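Local coordinates for protein cleavage and polyadenylation specificity factor 100 KD subunit (Methanosarcina mazei, PDB 2XR1) that probably terminates transcription by cutting nascent RNA at the exit channel of RNA polymerase, acting as a dimeric, zinc-dependent nuclease of the metallo-beta-lactamase superfamily, at residues E33-V38 with E315-A320; L202-S207 with F341-G346; I429-S434 with G438-V443. All coordinates share one frame; numbering follows the deposited sequence.

Interaction 1: residues E33-V38 with E315-A320; sequences EGPQLV and EVTDIA
Pro35 and Asp318 mark the closest approach of the two backbones, their CA atoms 5.6 Å apart, where the tip of a hairpin abuts a short strand. The hairpin tip is a type II' turn from Glu33 to Gln36, closed by Glu33 N to Gln36 O at 2.8 Å and by Gln36 N to Glu33 O at 3.2 Å. Gly34 takes the second position of the turn with the positive phi of 56° usual there, and Pro35 the third. No hydrogen bond joins 33-38 to 315-320. The pyrrolidine of Pro35 instead faces the methyl CG2 of Thr317, modelled too close to be read literally, while Pro35 CB also lies 3.7 Å from Asp318 O. In Thr317, CG2 stands anti to the backbone N; OG1, on another branch, donates to Glu315 O at 2.9 Å from above that carbonyl's plane. Tyr267, on strand 266-268 of the other sheet, also touches Pro35. The hairpin belongs to the first KH domain, and 317-320 is an outermost strand of a metallo-beta-lactamase sheet, making this a joint between domains. With no bond crossing it, the joint is probably held by contact of the proline ring with a methyl and a strand carbonyl.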
# COMPACT_ATOMS: atom_id res chain seq x y z
N GLU B 33 -4.19 -27.99 14.49
CA GLU B 33 -4.34 -27.05 15.60
C GLU B 33 -3.23 -26.03 15.52
O GLU B 33 -2.07 -26.34 15.78
CB GLU B 33 -4.38 -27.74 16.95
CG GLU B 33 -5.56 -28.69 17.08
CD GLU B 33 -5.62 -29.45 18.42
OE1 GLU B 33 -4.78 -29.19 19.32
OE2 GLU B 33 -6.53 -30.33 18.55
N GLY B 34 -3.59 -24.82 15.12
CA GLY B 34 -2.60 -23.83 14.77
C GLY B 34 -1.69 -24.40 13.69
O GLY B 34 -2.16 -25.14 12.80
N PRO B 35 -0.39 -24.10 13.78
CA PRO B 35 0.56 -24.57 12.79
C PRO B 35 0.65 -26.09 12.66
O PRO B 35 1.06 -26.54 11.62
CB PRO B 35 1.87 -24.00 13.30
CG PRO B 35 1.48 -22.84 14.04
CD PRO B 35 0.27 -23.25 14.77
N GLN B 36 0.25 -26.85 13.68
CA GLN B 36 0.54 -28.29 13.76
C GLN B 36 -0.58 -29.20 13.27
O GLN B 36 -1.76 -28.91 13.41
CB GLN B 36 0.80 -28.70 15.22
CG GLN B 36 1.94 -28.01 15.90
CD GLN B 36 2.22 -28.60 17.26
OE1 GLN B 36 3.28 -29.16 17.49
NE2 GLN B 36 1.27 -28.46 18.16
N LEU B 37 -0.19 -30.36 12.76
CA LEU B 37 -1.10 -31.47 12.59
C LEU B 37 -1.02 -32.23 13.87
O LEU B 37 0.08 -32.53 14.32
CB LEU B 37 -0.63 -32.36 11.46
CG LEU B 37 -1.51 -33.58 11.21
CD1 LEU B 37 -2.97 -33.19 11.08
CD2 LEU B 37 -1.00 -34.32 9.96
N VAL B 38 -2.16 -32.52 14.49
CA VAL B 38 -2.18 -33.15 15.79
C VAL B 38 -2.92 -34.46 15.73
O VAL B 38 -4.05 -34.49 15.29
CB VAL B 38 -2.84 -32.26 16.81
CG1 VAL B 38 -3.15 -33.05 18.06
CG2 VAL B 38 -1.92 -31.12 17.15
N GLU B 315 12.25 -23.74 14.49
CA GLU B 315 11.11 -24.61 14.34
C GLU B 315 10.33 -24.00 13.17
O GLU B 315 9.75 -22.92 13.32
CB GLU B 315 10.34 -24.57 15.64
CG GLU B 315 9.09 -25.41 15.75
CD GLU B 315 8.63 -25.54 17.22
OE1 GLU B 315 8.14 -24.54 17.82
OE2 GLU B 315 8.78 -26.65 17.78
N VAL B 316 10.41 -24.68 12.01
CA VAL B 316 9.81 -24.24 10.77
C VAL B 316 8.32 -24.47 10.80
O VAL B 316 7.88 -25.58 10.95
CB VAL B 316 10.35 -25.01 9.53
CG1 VAL B 316 9.77 -24.45 8.26
CG2 VAL B 316 11.87 -24.96 9.50
N THR B 317 7.55 -23.41 10.56
CA THR B 317 6.14 -23.39 10.93
C THR B 317 5.32 -22.81 9.79
O THR B 317 5.53 -21.66 9.40
CB THR B 317 6.00 -22.51 12.20
OG1 THR B 317 6.87 -23.03 13.20
CG2 THR B 317 4.59 -22.47 12.74
N ASP B 318 4.43 -23.63 9.22
CA ASP B 318 3.47 -23.16 8.24
C ASP B 318 2.53 -22.19 8.96
O ASP B 318 1.80 -22.61 9.85
CB ASP B 318 2.65 -24.30 7.64
CG ASP B 318 3.51 -25.41 7.03
OD1 ASP B 318 4.40 -25.06 6.23
OD2 ASP B 318 3.27 -26.63 7.30
N ILE B 319 2.58 -20.90 8.62
CA ILE B 319 1.65 -19.93 9.16
C ILE B 319 0.57 -19.48 8.16
O ILE B 319 -0.33 -18.73 8.52
CB ILE B 319 2.35 -18.70 9.74
CG1 ILE B 319 3.17 -17.97 8.67
CG2 ILE B 319 3.14 -19.14 10.95
CD1 ILE B 319 3.85 -16.68 9.17
N ALA B 320 0.67 -19.97 6.93
CA ALA B 320 -0.23 -19.61 5.86
C ALA B 320 -0.04 -20.58 4.70
O ALA B 320 0.89 -21.36 4.67
CB ALA B 320 0.02 -18.17 5.42

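Interaction 2: residues L202-S207 with F341-G346; sequences LSTPES and FHIGDG
Leu202 touches Phe341 and Ile343, running past the first and meeting the second end-on, and its two methyls divide these neighbours between them. From CB, which points at the opposing segment, the chain runs to CG, held anti to the backbone N (chi1 167°), and there it forks. CD2 lies over one face of the Phe341 ring, offset toward the rim on the CG side: Leu202 CD2 is 3.6 Å from Phe341 CG. The same methyl sits 3.8 Å from the ring centroid of Phe341, 17° off the ring normal, which makes a CH-pi contact. The other branch, CD1, meets the end of Ile343 tip to tip, with 4.1 Å between Leu202 CD1 and Ile343 CD1.

Strands 199-203 and 337-343 belong to different sheets of the metallo-beta-lactamase domain, and their facing side chains pack in the layer between the two sheets of its alpha-beta/beta-alpha sandwich. CA atoms are 9.4 Å apart for Leu202 and Phe341, a spacing bridged by side chains alone. Ile209 and Ile211 of strand 208-211 also touch the phenyl group, as do Ile323 and Leu325 of strand 323-329.

Further along, Thr204 turns its methyl to Ile343, CG2 to CG2 at 3.9 Å. OG1, on the other branch, lies between the backbone N and the carbonyl carbon and accepts from Glu206 N at 3.1 Å, with an N-H...O angle of 147°, forming an ST turn as the strand ends. Thr204 OG1 is also bonded to Asp322 OD2, while the other carboxylate oxygen, Asp322 OD1, is bonded to Ser207 OG.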
# COMPACT_ATOMS: atom_id res chain seq x y z
N LEU B 202 3.76 -7.89 5.47
CA LEU B 202 4.33 -8.72 4.41
C LEU B 202 3.15 -9.35 3.74
O LEU B 202 2.30 -9.89 4.40
CB LEU B 202 5.23 -9.79 5.01
CG LEU B 202 5.71 -10.96 4.16
CD1 LEU B 202 6.59 -10.55 2.98
CD2 LEU B 202 6.45 -11.91 5.14
N SER B 203 3.07 -9.28 2.42
CA SER B 203 1.88 -9.74 1.76
C SER B 203 2.20 -10.45 0.47
O SER B 203 3.24 -10.19 -0.17
CB SER B 203 0.86 -8.61 1.56
OG SER B 203 1.18 -7.81 0.43
N THR B 204 1.31 -11.39 0.13
CA THR B 204 1.38 -12.13 -1.10
C THR B 204 -0.03 -12.11 -1.62
O THR B 204 -0.88 -11.51 -1.02
CB THR B 204 1.88 -13.58 -0.88
OG1 THR B 204 0.81 -14.43 -0.40
CG2 THR B 204 3.02 -13.57 0.08
N PRO B 205 -0.27 -12.75 -2.75
CA PRO B 205 -1.65 -12.78 -3.22
C PRO B 205 -2.60 -13.55 -2.30
O PRO B 205 -3.81 -13.30 -2.33
CB PRO B 205 -1.56 -13.44 -4.60
CG PRO B 205 -0.16 -13.21 -5.06
CD PRO B 205 0.70 -13.06 -3.81
N GLU B 206 -2.05 -14.48 -1.52
CA GLU B 206 -2.88 -15.34 -0.64
C GLU B 206 -2.82 -14.86 0.81
O GLU B 206 -3.61 -15.28 1.62
CB GLU B 206 -2.38 -16.78 -0.65
CG GLU B 206 -2.00 -17.38 -2.01
CD GLU B 206 -3.19 -17.86 -2.85
OE1 GLU B 206 -4.33 -17.93 -2.31
OE2 GLU B 206 -2.97 -18.18 -4.05
N SER B 207 -1.87 -14.02 1.16
CA SER B 207 -1.58 -13.88 2.55
C SER B 207 -1.08 -12.52 2.95
O SER B 207 -0.42 -11.83 2.18
CB SER B 207 -0.57 -14.96 2.94
OG SER B 207 -1.12 -16.20 2.58
N PHE B 341 11.07 -15.76 6.70
CA PHE B 341 9.86 -16.15 5.99
C PHE B 341 10.18 -16.73 4.64
O PHE B 341 10.78 -16.05 3.78
CB PHE B 341 8.99 -14.94 5.75
CG PHE B 341 8.45 -14.33 6.98
CD1 PHE B 341 7.26 -14.75 7.51
CD2 PHE B 341 9.12 -13.31 7.62
CE1 PHE B 341 6.74 -14.17 8.60
CE2 PHE B 341 8.60 -12.73 8.75
CZ PHE B 341 7.42 -13.16 9.23
N HIS B 342 9.75 -17.97 4.46
CA HIS B 342 10.01 -18.76 3.26
C HIS B 342 8.70 -18.75 2.53
O HIS B 342 7.72 -19.26 3.06
CB HIS B 342 10.43 -20.19 3.68
CG HIS B 342 10.66 -21.14 2.56
ND1 HIS B 342 11.44 -20.84 1.46
CD2 HIS B 342 10.28 -22.43 2.38
CE1 HIS B 342 11.46 -21.87 0.64
NE2 HIS B 342 10.77 -22.85 1.18
N ILE B 343 8.68 -18.12 1.36
CA ILE B 343 7.44 -17.89 0.63
C ILE B 343 7.35 -18.78 -0.57
O ILE B 343 8.22 -18.80 -1.41
CB ILE B 343 7.35 -16.42 0.19
CG1 ILE B 343 7.73 -15.52 1.39
CG2 ILE B 343 5.96 -16.11 -0.48
CD1 ILE B 343 7.00 -14.29 1.47
N GLY B 344 6.26 -19.53 -0.64
CA GLY B 344 6.03 -20.48 -1.73
C GLY B 344 6.91 -21.71 -1.65
O GLY B 344 7.39 -22.05 -0.60
N ASP B 345 7.09 -22.39 -2.78
CA ASP B 345 8.09 -23.44 -2.89
C ASP B 345 9.33 -22.72 -3.43
O ASP B 345 9.59 -22.72 -4.64
CB ASP B 345 7.63 -24.61 -3.83
CG ASP B 345 7.50 -25.99 -3.08
OD1 ASP B 345 7.09 -26.00 -1.87
OD2 ASP B 345 7.80 -27.07 -3.71
N GLY B 346 10.04 -22.06 -2.54
CA GLY B 346 11.25 -21.34 -2.93
C GLY B 346 11.05 -20.11 -3.81
O GLY B 346 11.92 -19.78 -4.60

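Interaction 3: residues I429-S434 with G438-V443; sequences IVLEES and GLIPEV
Ser434 meets the returning chain with both its carbonyl and its side chain. Its O receives Leu439 N at 2.8 Å in a fairly straight bond, with an N-H...O angle of 158° and the donor tilted 28° from the carbonyl plane. Ile440 N adds a weak second bond to the same oxygen. On the apolar side, Ile440 lays CG1 and CD1 against Ser434 CB, and its CD1 also meets a methyl of Leu431, with Leu431 CD2 to Ile440 CD1 at 3.5 Å. Leu431 CB does not point at the loop; CG, anti to the carbonyl carbon, carries the end of the side chain over to it.

The first of these bonds belongs to a Schellman motif that ends helix 423-436. Gly438, with a phi of 56°, is its C' residue and turns the chain back, so that Leu439 N reaches Ser434 O, the six-to-one bond of the motif, while Gly438 N pairs with Ile435 O. The loop then leads to strand 445-448, a member of the parallel sheet of the Beta-Casp domain.

Within the helix, Ser434 N bonds to Val430 O at 2.9 Å. The hydroxyl of Ser434 is modelled too near that same carbonyl for the spacing to be trusted, but it has a partner in Gln401 NE2 on helix 393-409. That helix also backs the loop farther out: Val404 touches Ile440, Gln401 touches Leu439, and Ile408 touches Pro441.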
# COMPACT_ATOMS: atom_id res chain seq x y z
N ILE B 429 24.10 -7.88 36.01
CA ILE B 429 25.18 -8.87 35.97
C ILE B 429 26.52 -8.21 36.20
O ILE B 429 27.38 -8.78 36.86
CB ILE B 429 25.23 -9.64 34.64
CG1 ILE B 429 24.09 -10.65 34.61
CG2 ILE B 429 26.57 -10.39 34.49
CD1 ILE B 429 23.80 -11.13 33.22
N VAL B 430 26.68 -7.01 35.68
CA VAL B 430 27.90 -6.26 35.89
C VAL B 430 28.03 -5.85 37.36
O VAL B 430 29.11 -6.02 37.96
CB VAL B 430 27.99 -5.08 34.91
CG1 VAL B 430 29.02 -4.08 35.36
CG2 VAL B 430 28.33 -5.61 33.54
N LEU B 431 26.95 -5.35 37.95
CA LEU B 431 26.98 -4.84 39.32
C LEU B 431 27.26 -5.95 40.33
O LEU B 431 28.17 -5.83 41.14
CB LEU B 431 25.68 -4.12 39.67
CG LEU B 431 25.47 -2.81 38.92
CD1 LEU B 431 24.05 -2.36 39.04
CD2 LEU B 431 26.37 -1.72 39.43
N GLU B 432 26.53 -7.05 40.27
CA GLU B 432 26.74 -8.13 41.23
C GLU B 432 28.19 -8.62 41.21
O GLU B 432 28.77 -8.86 42.27
CB GLU B 432 25.75 -9.30 41.00
CG GLU B 432 26.32 -10.60 40.30
CD GLU B 432 26.94 -11.62 41.27
OE1 GLU B 432 26.39 -11.82 42.37
OE2 GLU B 432 27.96 -12.25 40.92
N GLU B 433 28.77 -8.73 40.03
CA GLU B 433 30.14 -9.19 39.88
C GLU B 433 31.08 -8.17 40.47
O GLU B 433 32.02 -8.52 41.16
CB GLU B 433 30.47 -9.38 38.40
CG GLU B 433 31.82 -10.05 38.13
CD GLU B 433 31.95 -10.51 36.67
OE1 GLU B 433 31.82 -9.65 35.77
OE2 GLU B 433 32.15 -11.72 36.43
N SER B 434 30.80 -6.90 40.20
CA SER B 434 31.68 -5.85 40.64
C SER B 434 31.71 -5.80 42.14
O SER B 434 32.78 -5.75 42.73
CB SER B 434 31.22 -4.50 40.09
OG SER B 434 30.90 -4.59 38.73
N GLY B 438 34.78 -6.87 44.99
CA GLY B 438 35.20 -5.70 45.76
C GLY B 438 35.69 -4.53 44.90
O GLY B 438 36.66 -3.86 45.25
N LEU B 439 34.99 -4.30 43.79
CA LEU B 439 35.36 -3.34 42.76
C LEU B 439 34.35 -2.19 42.69
O LEU B 439 34.63 -1.15 42.15
CB LEU B 439 35.41 -4.07 41.43
CG LEU B 439 36.50 -3.90 40.37
CD1 LEU B 439 37.91 -4.10 40.87
CD2 LEU B 439 36.17 -4.92 39.26
N ILE B 440 33.14 -2.42 43.19
CA ILE B 440 32.21 -1.35 43.62
C ILE B 440 32.01 -1.68 45.09
O ILE B 440 32.20 -2.83 45.48
CB ILE B 440 30.83 -1.46 42.93
CG1 ILE B 440 30.93 -1.31 41.42
CG2 ILE B 440 29.85 -0.41 43.43
CD1 ILE B 440 29.59 -1.58 40.70
N PRO B 441 31.66 -0.69 45.94
CA PRO B 441 31.46 -1.02 47.37
C PRO B 441 30.15 -1.74 47.66
O PRO B 441 29.17 -1.52 46.95
CB PRO B 441 31.45 0.34 48.06
CG PRO B 441 32.08 1.28 47.07
CD PRO B 441 31.67 0.77 45.72
N GLU B 442 30.11 -2.60 48.68
CA GLU B 442 28.88 -3.32 49.00
C GLU B 442 27.82 -2.31 49.43
O GLU B 442 27.98 -1.60 50.42
CB GLU B 442 29.09 -4.43 50.04
CG GLU B 442 30.43 -5.20 49.90
CD GLU B 442 30.40 -6.62 50.48
OE1 GLU B 442 30.04 -6.78 51.68
OE2 GLU B 442 30.76 -7.57 49.72
N VAL B 443 26.76 -2.25 48.64
CA VAL B 443 25.72 -1.23 48.73
C VAL B 443 24.49 -1.83 48.04
O VAL B 443 24.64 -2.70 47.18
CB VAL B 443 26.18 0.10 48.04
CG1 VAL B 443 25.77 0.14 46.56
CG2 VAL B 443 25.62 1.26 48.73

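Overall arrangement
After an opening helix, the chain forms the hairpin containing 33-38 in the first KH domain. Interaction 1 closes a loop of 276 residues when that hairpin meets 315-320. Inside this loop lies 202-207, whose partner 341-346 comes after 315-320 and closes a loop of 133 residues, so interactions 1 and 2 cross. Both reach the same metallo-beta-lactamase sheet and touch directly: Ile319 CD1 is 3.9 Å from Phe341 CE1. Together they join the KH domain to one sheet and that sheet to its partner. Interaction 3 follows in series, a short local closure in the Beta-Casp region, its centre about 46 Å from that of interaction 1 and across the chain's centre.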